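Local coordinates for protein putative esterase (Sulfolobus solfataricus P2, PDB 2RAU) that is a putative esterase or lipase of the alpha/beta-hydrolase type that binds calcium and probably hydrolyses ester bonds in lipid-like substrates, at residues Ile69-Val74 against Val106-Lys111; Leu175-Pro180 against Glu303-Gln308; Asn216-Tyr221 against Lys236-Phe241; Tyr221-Pro226 against Met265-Ala270. All blocks are in the same frame, centred on the assembly; numbering follows the deposited sequence.

Contact 1: residues Ile69-Val74 against Val106-Lys111; sequences ISWNGV and VPPFLK
Trp-71 and Pro-108 bring the two backbones nearest, yet their CA atoms are still 11.2 Å apart, so the gap is crossed by one long side chain rather than by main chain. The indole leaves Trp-71 on the far side from its own amide nitrogen (chi1 -176°), which swings the six-membered ring out toward 106-111. Its far corner, CH2, meets the pyrrolidine of Pro-108 at both CG and CD, 4.0 Å from CD. The proline lies at the rim of the indole, close to its plane, rather than over a face.

Trp-71 ends the first strand of a beta hairpin with a two-residue loop, 70-71 pairing with 74-75. Asn-72 and Gly-73 form the corner of a type I' turn, with Val-74 N bonded to Trp-71 O at 2.9 Å and Trp-71 N to Val-74 O at 3.2 Å. The amide ND2 of Asn-72 folds back over one face of the indole, near the rim. Across the contact, 106-111 belongs to the loop that joins strand 94-100 to helix 123-141 of the alpha/beta-hydrolase fold. It makes a type I turn from Pro-107 to Leu-110.

A water links the polar atoms: it accepts from Trp-71 NE1 at 3.3 Å and lies 2.9 Å from Val-106 O, within hydrogen-bonding reach. The same indole N-H also makes a weak hydrogen bond to Asp-273 OD1, while the indole meets the ring of His-104 nearly at right angles.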
# COMPACT_ATOMS: atom_id res chain seq x y z
N ILE A 69 7.69 3.99 -7.44
CA ILE A 69 8.33 4.57 -6.26
C ILE A 69 8.47 6.08 -6.47
O ILE A 69 9.53 6.68 -6.26
CB ILE A 69 9.68 3.88 -5.90
CG1 ILE A 69 9.62 2.36 -6.26
CG2 ILE A 69 9.99 4.01 -4.39
CD1 ILE A 69 10.89 1.57 -5.98
N SER A 70 7.35 6.66 -6.90
CA SER A 70 7.25 8.06 -7.23
C SER A 70 5.94 8.66 -6.72
O SER A 70 5.00 7.93 -6.34
CB SER A 70 7.43 8.20 -8.74
OG SER A 70 6.40 7.61 -9.53
N TRP A 71 5.92 10.00 -6.65
CA TRP A 71 4.72 10.79 -6.28
C TRP A 71 4.53 11.91 -7.27
O TRP A 71 5.38 12.79 -7.40
CB TRP A 71 4.93 11.40 -4.90
CG TRP A 71 3.78 12.15 -4.34
CD1 TRP A 71 2.67 11.64 -3.73
CD2 TRP A 71 3.63 13.57 -4.33
NE1 TRP A 71 1.86 12.66 -3.32
CE2 TRP A 71 2.39 13.86 -3.72
CE3 TRP A 71 4.39 14.62 -4.84
CZ2 TRP A 71 1.93 15.16 -3.54
CZ3 TRP A 71 3.95 15.90 -4.66
CH2 TRP A 71 2.74 16.17 -4.00
N ASN A 72 3.46 11.83 -8.05
CA ASN A 72 3.21 12.85 -9.04
C ASN A 72 4.33 13.02 -10.00
O ASN A 72 4.63 14.13 -10.47
CB ASN A 72 2.83 14.18 -8.35
CG ASN A 72 1.42 14.15 -7.80
OD1 ASN A 72 0.46 13.75 -8.49
ND2 ASN A 72 1.25 14.64 -6.59
N GLY A 73 4.92 11.89 -10.37
CA GLY A 73 6.02 11.93 -11.34
C GLY A 73 7.35 12.40 -10.77
O GLY A 73 8.30 12.54 -11.53
N VAL A 74 7.44 12.62 -9.46
CA VAL A 74 8.70 12.92 -8.79
C VAL A 74 9.35 11.59 -8.44
O VAL A 74 8.79 10.82 -7.68
CB VAL A 74 8.53 13.80 -7.51
CG1 VAL A 74 9.89 14.10 -6.83
CG2 VAL A 74 7.74 15.06 -7.81
N VAL A 106 -4.49 14.93 -3.02
CA VAL A 106 -4.50 16.02 -2.00
C VAL A 106 -3.20 16.89 -2.09
O VAL A 106 -2.09 16.38 -2.04
CB VAL A 106 -4.67 15.41 -0.58
CG1 VAL A 106 -4.60 16.52 0.57
CG2 VAL A 106 -5.97 14.60 -0.49
N PRO A 107 -3.35 18.23 -2.24
CA PRO A 107 -2.15 19.04 -2.24
C PRO A 107 -1.44 19.01 -0.88
O PRO A 107 -2.07 18.97 0.17
CB PRO A 107 -2.66 20.45 -2.51
CG PRO A 107 -4.05 20.30 -2.96
CD PRO A 107 -4.55 19.05 -2.35
N PRO A 108 -0.10 19.00 -0.91
CA PRO A 108 0.64 18.89 0.32
C PRO A 108 0.61 20.16 1.17
O PRO A 108 0.91 20.11 2.38
CB PRO A 108 2.05 18.58 -0.18
CG PRO A 108 2.14 19.30 -1.51
CD PRO A 108 0.76 19.06 -2.11
N PHE A 109 0.23 21.28 0.58
CA PHE A 109 0.28 22.57 1.29
C PHE A 109 -1.02 22.89 2.00
O PHE A 109 -1.08 23.88 2.70
CB PHE A 109 0.67 23.72 0.34
CG PHE A 109 -0.19 23.80 -0.89
CD1 PHE A 109 -1.44 24.41 -0.85
CD2 PHE A 109 0.21 23.17 -2.05
CE1 PHE A 109 -2.23 24.44 -1.96
CE2 PHE A 109 -0.58 23.19 -3.14
CZ PHE A 109 -1.83 23.80 -3.09
N LEU A 110 -2.07 22.10 1.80
CA LEU A 110 -3.33 22.39 2.51
C LEU A 110 -3.14 22.07 3.99
O LEU A 110 -2.35 21.18 4.35
CB LEU A 110 -4.52 21.57 1.94
CG LEU A 110 -4.96 21.86 0.49
CD1 LEU A 110 -6.24 21.01 0.23
CD2 LEU A 110 -5.15 23.37 0.23
N LYS A 111 -3.87 22.78 4.83
CA LYS A 111 -3.79 22.57 6.28
C LYS A 111 -5.11 22.77 6.98
O LYS A 111 -5.98 23.49 6.52
CB LYS A 111 -2.78 23.53 6.91
CG LYS A 111 -3.12 24.95 6.70
O HOH W 1 -1.16 13.74 -2.60

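Contact 2: residues Leu175-Pro180 against Glu303-Gln308; sequences LLDGGP and ERFGIQ
The carboxylate of Asp-177 stands at the edge of the Phe-305 ring, near the ring plane, with OD2 3.9 Å from Phe-305 CD2. The two flat groups are turned 70° apart, and the oxygen faces the rim of the ring and not its pi cloud. The same phenyl meets the imidazole of His-329, the planes inclined by about 35°. A chi1 of 179° sends the ring of Phe-305 back toward the aspartate.

The second oxygen, OD1, packs on backbone: Gly-306 CA is 3.5 Å from it. With no side chain there, the carboxylate can sit this close. The CA atoms of Asp-177 and Gly-306 are 6.0 Å apart, the nearest approach of the two backbones. These touches are packing; the polar grip comes from outside. OD2 is hydrogen-bonded to both Ser-302 OG and His-329 ND1, and OD1 too has a hydrogen bond just beyond the segments. Ser-302 OG in turn takes the N-H of Gly-306, tying the acid to that backbone.

Asp-177 follows strand 170-176; residues 303-308 come after its parallel neighbour, strand 297-302. With Ser-152 on a probable nucleophile elbow, Asp-177 and His-329 lie in a geometry consistent with a Ser-His-Asp catalytic triad, probably the active site. The acid would then follow the strand beside nucleophile strand 146-151, as in pancreatic lipase, whereas most alpha/beta hydrolases place it after the next strand.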
# COMPACT_ATOMS: atom_id res chain seq x y z
N LEU A 175 -2.40 -11.39 1.66
CA LEU A 175 -2.19 -10.35 2.68
C LEU A 175 -0.70 -10.21 2.99
O LEU A 175 -0.06 -11.14 3.49
CB LEU A 175 -3.00 -10.68 3.95
CG LEU A 175 -4.51 -10.93 3.72
CD1 LEU A 175 -5.17 -11.51 5.02
CD2 LEU A 175 -5.19 -9.61 3.17
N LEU A 176 -0.14 -9.07 2.61
CA LEU A 176 1.28 -8.75 2.75
C LEU A 176 1.45 -7.86 4.00
O LEU A 176 1.38 -6.62 3.95
CB LEU A 176 1.80 -8.07 1.47
CG LEU A 176 1.64 -8.89 0.17
CD1 LEU A 176 1.77 -8.02 -1.06
CD2 LEU A 176 2.61 -10.06 0.12
N ASP A 177 1.60 -8.52 5.12
CA ASP A 177 1.68 -7.86 6.43
C ASP A 177 0.51 -6.88 6.60
O ASP A 177 0.68 -5.69 6.86
CB ASP A 177 3.07 -7.21 6.64
CG ASP A 177 3.63 -7.38 8.06
OD1 ASP A 177 3.22 -8.32 8.77
OD2 ASP A 177 4.51 -6.56 8.44
N GLY A 178 -0.71 -7.39 6.48
CA GLY A 178 -1.85 -6.52 6.63
C GLY A 178 -3.15 -7.26 6.87
O GLY A 178 -3.44 -8.24 6.22
N GLY A 179 -3.95 -6.76 7.78
CA GLY A 179 -5.24 -7.35 8.08
C GLY A 179 -5.74 -6.80 9.40
O GLY A 179 -5.08 -5.92 10.01
N PRO A 180 -6.94 -7.26 9.84
CA PRO A 180 -7.41 -6.87 11.16
C PRO A 180 -6.32 -7.13 12.19
O PRO A 180 -5.60 -8.17 12.16
CB PRO A 180 -8.63 -7.76 11.40
CG PRO A 180 -9.15 -8.07 10.05
CD PRO A 180 -7.91 -8.11 9.14
N GLU A 303 8.09 -10.66 11.55
CA GLU A 303 8.42 -10.97 12.94
C GLU A 303 8.51 -9.74 13.84
O GLU A 303 8.10 -9.80 14.99
CB GLU A 303 9.75 -11.73 13.02
CG GLU A 303 10.00 -12.28 14.40
CD GLU A 303 11.18 -13.21 14.45
OE1 GLU A 303 12.16 -12.96 13.72
OE2 GLU A 303 11.13 -14.18 15.24
N ARG A 304 9.06 -8.64 13.33
CA ARG A 304 9.34 -7.46 14.19
C ARG A 304 8.20 -6.45 14.29
O ARG A 304 8.32 -5.46 14.99
CB ARG A 304 10.64 -6.77 13.77
CG ARG A 304 11.86 -7.70 13.78
CD ARG A 304 13.16 -6.95 13.56
NE ARG A 304 13.38 -6.01 14.65
CZ ARG A 304 13.90 -6.32 15.84
NH1 ARG A 304 14.38 -7.52 16.11
NH2 ARG A 304 13.97 -5.40 16.76
N PHE A 305 7.08 -6.74 13.63
CA PHE A 305 5.94 -5.83 13.62
C PHE A 305 4.61 -6.56 13.56
O PHE A 305 3.77 -6.39 14.42
CB PHE A 305 6.07 -4.87 12.43
CG PHE A 305 4.93 -3.89 12.29
CD1 PHE A 305 4.91 -2.73 13.03
CD2 PHE A 305 3.88 -4.15 11.42
CE1 PHE A 305 3.89 -1.82 12.91
CE2 PHE A 305 2.84 -3.26 11.30
CZ PHE A 305 2.83 -2.09 12.05
N GLY A 306 4.42 -7.36 12.52
CA GLY A 306 3.12 -7.98 12.26
C GLY A 306 2.64 -9.03 13.25
O GLY A 306 1.45 -9.09 13.55
N ILE A 307 3.54 -9.88 13.75
CA ILE A 307 3.12 -10.91 14.69
C ILE A 307 2.57 -10.28 15.95
O ILE A 307 1.68 -10.81 16.56
CB ILE A 307 4.22 -11.95 15.07
CG1 ILE A 307 5.43 -11.27 15.69
CG2 ILE A 307 4.62 -12.80 13.90
CD1 ILE A 307 6.47 -12.24 16.29
N GLN A 308 3.10 -9.13 16.31
CA GLN A 308 2.69 -8.44 17.53
C GLN A 308 1.27 -7.82 17.38
O GLN A 308 0.52 -7.71 18.34
CB GLN A 308 3.70 -7.30 17.87
CG GLN A 308 5.24 -7.63 17.78
CD GLN A 308 6.14 -6.39 18.08

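Contact 3: residues Asn216-Tyr221 against Lys236-Phe241; sequences NPIWSY and KSISDF
This is an apolar contact between the first turns of two helices, 218-224 and 238-248, in the long insertion that separates strand 170-176 from strand 297-302, consistent with the cap or lid of an alpha/beta hydrolase. It turns on two isoleucines in those turns: the CA atoms of Ile-218 and Ile-238 are 8.9 Å apart, and their side chains meet across the gap.

Most of the touching is done by the end methyl of Ile-238. CD1 lies 3.9 Å from Ile-218 CG1 and 4.0 Å from Tyr-221 CD2, so one methyl touches an aliphatic chain and a ring of the same helix, the two partners lying roughly at right angles about it. Both isoleucines are extended, CG1 pointing away from the residue's own N (chi1 -179° and -166°), and reach toward each other. The methyl meets Tyr-221 at the ring edge, the two side chains crossing at about a right angle. Further down the second helix, Phe-241 brings the edge of its ring, at CE2, to 4.5 Å from Ile-218 CD1, a looser contact.

Each first turn has its own polar bonds. Ser-237 is the N-cap: its OG accepts from Asp-240 N at 3.0 Å with an N-H...O angle of 160°. On the other helix, Pro-217 O takes both Tyr-221 N and, at 2.9 Å, Ser-220 OG.

Helix 238-248 also presents Leu-242 to Ile-218, while Ser-239 OG is hydrogen-bonded to Pro-226 O, fastening this helix to the chain just beyond helix 218-224.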
# COMPACT_ATOMS: atom_id res chain seq x y z
N ASN A 216 8.36 16.24 3.88
CA ASN A 216 9.54 15.75 4.62
C ASN A 216 10.71 15.34 3.70
O ASN A 216 11.05 14.13 3.55
CB ASN A 216 9.12 14.61 5.54
CG ASN A 216 8.17 15.08 6.56
OD1 ASN A 216 8.54 15.90 7.42
ND2 ASN A 216 6.88 14.65 6.45
N PRO A 217 11.34 16.32 3.07
CA PRO A 217 12.48 16.05 2.16
C PRO A 217 13.77 15.49 2.83
O PRO A 217 14.69 15.12 2.11
CB PRO A 217 12.74 17.42 1.53
CG PRO A 217 12.23 18.39 2.53
CD PRO A 217 11.00 17.75 3.08
N ILE A 218 13.78 15.41 4.18
CA ILE A 218 14.86 14.84 4.96
C ILE A 218 15.29 13.49 4.46
O ILE A 218 16.49 13.21 4.38
CB ILE A 218 14.52 14.73 6.45
CG1 ILE A 218 15.72 14.14 7.23
CG2 ILE A 218 13.25 13.96 6.72
CD1 ILE A 218 15.64 14.39 8.77
N TRP A 219 14.36 12.64 4.06
CA TRP A 219 14.73 11.28 3.62
C TRP A 219 15.57 11.30 2.34
O TRP A 219 16.63 10.68 2.26
CB TRP A 219 13.48 10.43 3.43
CG TRP A 219 12.63 10.30 4.67
CD1 TRP A 219 11.59 11.09 5.03
CD2 TRP A 219 12.77 9.33 5.71
NE1 TRP A 219 11.10 10.72 6.24
CE2 TRP A 219 11.81 9.63 6.68
CE3 TRP A 219 13.63 8.25 5.91
CZ2 TRP A 219 11.64 8.87 7.83
CZ3 TRP A 219 13.46 7.50 7.04
CH2 TRP A 219 12.47 7.81 7.98
N SER A 220 15.11 12.04 1.36
CA SER A 220 15.85 12.20 0.12
C SER A 220 17.23 12.88 0.33
O SER A 220 18.20 12.49 -0.29
CB SER A 220 14.96 12.91 -0.94
OG SER A 220 14.83 14.29 -0.66
N TYR A 221 17.29 13.91 1.18
CA TYR A 221 18.55 14.59 1.48
C TYR A 221 19.54 13.59 2.08
O TYR A 221 20.69 13.58 1.70
CB TYR A 221 18.31 15.75 2.43
CG TYR A 221 19.57 16.37 2.93
CD1 TYR A 221 20.26 17.29 2.16
CD2 TYR A 221 20.14 15.98 4.16
CE1 TYR A 221 21.46 17.85 2.61
CE2 TYR A 221 21.31 16.52 4.60
CZ TYR A 221 21.98 17.45 3.82
OH TYR A 221 23.16 17.98 4.26
N LYS A 236 25.54 9.11 15.10
CA LYS A 236 26.71 9.64 14.42
C LYS A 236 26.35 10.32 13.11
O LYS A 236 27.09 11.16 12.65
CB LYS A 236 27.71 8.50 14.13
CG LYS A 236 29.11 8.91 13.68
CD LYS A 236 30.01 9.38 14.87
CE LYS A 236 30.36 8.20 15.79
NZ LYS A 236 31.36 8.43 16.89
N SER A 237 25.25 9.92 12.46
CA SER A 237 24.91 10.52 11.18
C SER A 237 23.42 10.58 10.98
O SER A 237 22.68 9.90 11.66
CB SER A 237 25.48 9.69 10.04
OG SER A 237 24.81 8.45 9.86
N ILE A 238 23.00 11.39 10.02
CA ILE A 238 21.59 11.49 9.68
C ILE A 238 21.01 10.15 9.22
O ILE A 238 19.86 9.79 9.54
CB ILE A 238 21.37 12.64 8.66
CG1 ILE A 238 19.87 12.99 8.56
CG2 ILE A 238 22.03 12.38 7.28
CD1 ILE A 238 19.60 14.32 7.80
N SER A 239 21.77 9.42 8.42
CA SER A 239 21.26 8.15 7.94
C SER A 239 21.11 7.15 9.05
O SER A 239 20.19 6.36 9.02
CB SER A 239 22.08 7.58 6.77
OG SER A 239 23.41 7.26 7.12
N ASP A 240 22.05 7.16 9.99
CA ASP A 240 21.98 6.32 11.18
C ASP A 240 20.69 6.57 11.99
O ASP A 240 20.02 5.63 12.44
CB ASP A 240 23.17 6.59 12.09
CG ASP A 240 24.52 6.09 11.55
OD1 ASP A 240 24.59 5.48 10.45
OD2 ASP A 240 25.52 6.35 12.27
N PHE A 241 20.40 7.85 12.17
CA PHE A 241 19.21 8.33 12.89
C PHE A 241 17.93 7.87 12.22
O PHE A 241 17.05 7.26 12.86
CB PHE A 241 19.31 9.84 13.02
CG PHE A 241 18.01 10.54 13.27
CD1 PHE A 241 17.37 10.42 14.48
CD2 PHE A 241 17.45 11.35 12.29
CE1 PHE A 241 16.20 11.12 14.72
CE2 PHE A 241 16.28 12.03 12.53
CZ PHE A 241 15.66 11.92 13.73

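Contact 4: residues Tyr221-Pro226 against Met265-Ala270; sequences YALANP and MFPILA
Phe-266 pushes the edge of its ring against the backbone of helix 218-224, where Leu-223 N lies in the ring plane 3.6 Å from Phe-266 CD2. The neighbouring ring atom CE2 reaches the methyl CB of Ala-222 at 3.8 Å, and Leu-223 CB adds a third touch, 3.9 Å from CD2. The phenyl is thus lodged against one turn of helix, its contacts shared between main chain and two short side-chain stems.

Beside it, Leu-223 reaches over to the next residue of the partner helix. Its chi1 of -177° carries the branch outward from the helix backbone, and the CD2 methyl comes to 3.8 Å from Pro-267 CG, the leucine and the proline ring meeting at about a right angle. Phe-266 and Leu-223 stand at the closest approach of the backbones, where their CA atoms are 6.4 Å apart.

Both helices belong to the helical insertion between strands 170-176 and 297-302, which probably forms a cap over the alpha/beta-hydrolase core. Helix 262-270 is kinked at Pro-267, because its ring nitrogen carries no hydrogen to donate to the preceding turn, so the residue that receives the leucine sits at the bend.

Farther out, Phe-266 meets Trp-219 edge-to-face and rests on Leu-242 and Met-243 of helix 238-248. The end of the first helix is closed by Asn-225: its N and its ND2 both bond to Tyr-221 O, at 2.9 and 3.1 Å, with ND2 on a lone pair of that carbonyl. The same ND2 lies above one face of the Tyr-221 ring, toward the rim.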
# COMPACT_ATOMS: atom_id res chain seq x y z
N TYR A 221 17.29 13.91 1.18
CA TYR A 221 18.55 14.59 1.48
C TYR A 221 19.54 13.59 2.08
O TYR A 221 20.69 13.58 1.70
CB TYR A 221 18.31 15.75 2.43
CG TYR A 221 19.57 16.37 2.93
CD1 TYR A 221 20.26 17.29 2.16
CD2 TYR A 221 20.14 15.98 4.16
CE1 TYR A 221 21.46 17.85 2.61
CE2 TYR A 221 21.31 16.52 4.60
CZ TYR A 221 21.98 17.45 3.82
OH TYR A 221 23.16 17.98 4.26
N ALA A 222 19.06 12.76 3.01
CA ALA A 222 19.88 11.79 3.75
C ALA A 222 20.33 10.60 2.91
O ALA A 222 21.40 10.04 3.14
CB ALA A 222 19.14 11.32 4.99
N LEU A 223 19.58 10.25 1.86
CA LEU A 223 20.04 9.19 0.97
C LEU A 223 21.26 9.66 0.21
O LEU A 223 22.17 8.89 -0.01
CB LEU A 223 18.96 8.77 -0.02
CG LEU A 223 19.20 7.63 -1.00
CD1 LEU A 223 19.75 6.40 -0.29
CD2 LEU A 223 17.97 7.32 -1.89
N ALA A 224 21.23 10.90 -0.27
CA ALA A 224 22.34 11.46 -1.04
C ALA A 224 23.48 11.88 -0.15
O ALA A 224 24.59 11.83 -0.61
CB ALA A 224 21.87 12.66 -1.91
N ASN A 225 23.21 12.27 1.10
CA ASN A 225 24.19 12.80 2.04
C ASN A 225 24.13 12.09 3.40
O ASN A 225 23.77 12.71 4.45
CB ASN A 225 23.94 14.30 2.23
CG ASN A 225 23.99 15.04 0.92
OD1 ASN A 225 25.05 15.21 0.33
ND2 ASN A 225 22.83 15.38 0.41
N PRO A 226 24.39 10.78 3.39
CA PRO A 226 24.10 9.94 4.57
C PRO A 226 24.96 10.14 5.80
O PRO A 226 24.57 9.73 6.89
CB PRO A 226 24.23 8.53 4.01
CG PRO A 226 25.25 8.66 2.94
CD PRO A 226 24.91 9.96 2.28
N MSE A 265 14.77 1.94 1.63
CA MSE A 265 13.83 2.53 2.62
C MSE A 265 13.56 3.99 2.37
O MSE A 265 12.42 4.45 2.49
CB MSE A 265 14.30 2.37 4.05
CG MSE A 265 14.45 0.93 4.55
SE MSE A 265 12.66 0.14 4.67
CE MSE A 265 13.24 -1.68 4.26
N PHE A 266 14.62 4.73 2.11
CA PHE A 266 14.47 6.20 1.99
C PHE A 266 13.55 6.59 0.81
O PHE A 266 12.73 7.52 0.97
CB PHE A 266 15.84 6.92 1.97
CG PHE A 266 16.58 6.93 3.34
CD1 PHE A 266 16.16 6.16 4.44
CD2 PHE A 266 17.78 7.62 3.47
CE1 PHE A 266 16.88 6.14 5.62
CE2 PHE A 266 18.48 7.61 4.65
CZ PHE A 266 18.02 6.90 5.72
N PRO A 267 13.71 5.94 -0.38
CA PRO A 267 12.76 6.22 -1.47
C PRO A 267 11.30 5.95 -1.19
O PRO A 267 10.48 6.70 -1.68
CB PRO A 267 13.32 5.46 -2.66
CG PRO A 267 14.76 5.33 -2.37
CD PRO A 267 14.81 5.08 -0.87
N ILE A 268 11.01 4.95 -0.34
CA ILE A 268 9.64 4.61 0.07
C ILE A 268 9.10 5.74 0.91
O ILE A 268 8.03 6.26 0.66
CB ILE A 268 9.53 3.21 0.81
CG1 ILE A 268 9.78 2.08 -0.21
CG2 ILE A 268 8.16 3.10 1.55
CD1 ILE A 268 10.05 0.62 0.39
N LEU A 269 9.85 6.14 1.94
CA LEU A 269 9.40 7.21 2.82
C LEU A 269 9.19 8.49 2.02
O LEU A 269 8.21 9.19 2.21
CB LEU A 269 10.40 7.41 3.95
CG LEU A 269 10.12 6.63 5.26
CD1 LEU A 269 8.95 7.25 5.96
CD2 LEU A 269 9.94 5.12 5.08
N ALA A 270 10.12 8.76 1.12
CA ALA A 270 10.09 9.99 0.34
C ALA A 270 8.85 10.09 -0.57
O ALA A 270 8.38 11.20 -0.84
CB ALA A 270 11.36 10.13 -0.48

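In the fold
Contacts 3 and 4 share helix 218-224 and Tyr-221, with centres about 6 Å apart; helices 238-248 and 262-270, consecutive in the chain, supply their other halves. Both are apolar helix packing in the insertion, contact 4 buried and contact 3 partly open. Contact 2 lies at the ends of two core strands that bracket that insertion in sequence. It is buried too, but centres on a carboxylate held by polar neighbours. Contact 1 is partly buried and joins a hairpin to a loop through an indole and a water; its centre lies about 27 Å from that of contact 2, across the chain's centre. Ile-69 CG2 nevertheless touches Pro-267 O at 3.8 Å, linking contact 1 to contact 4.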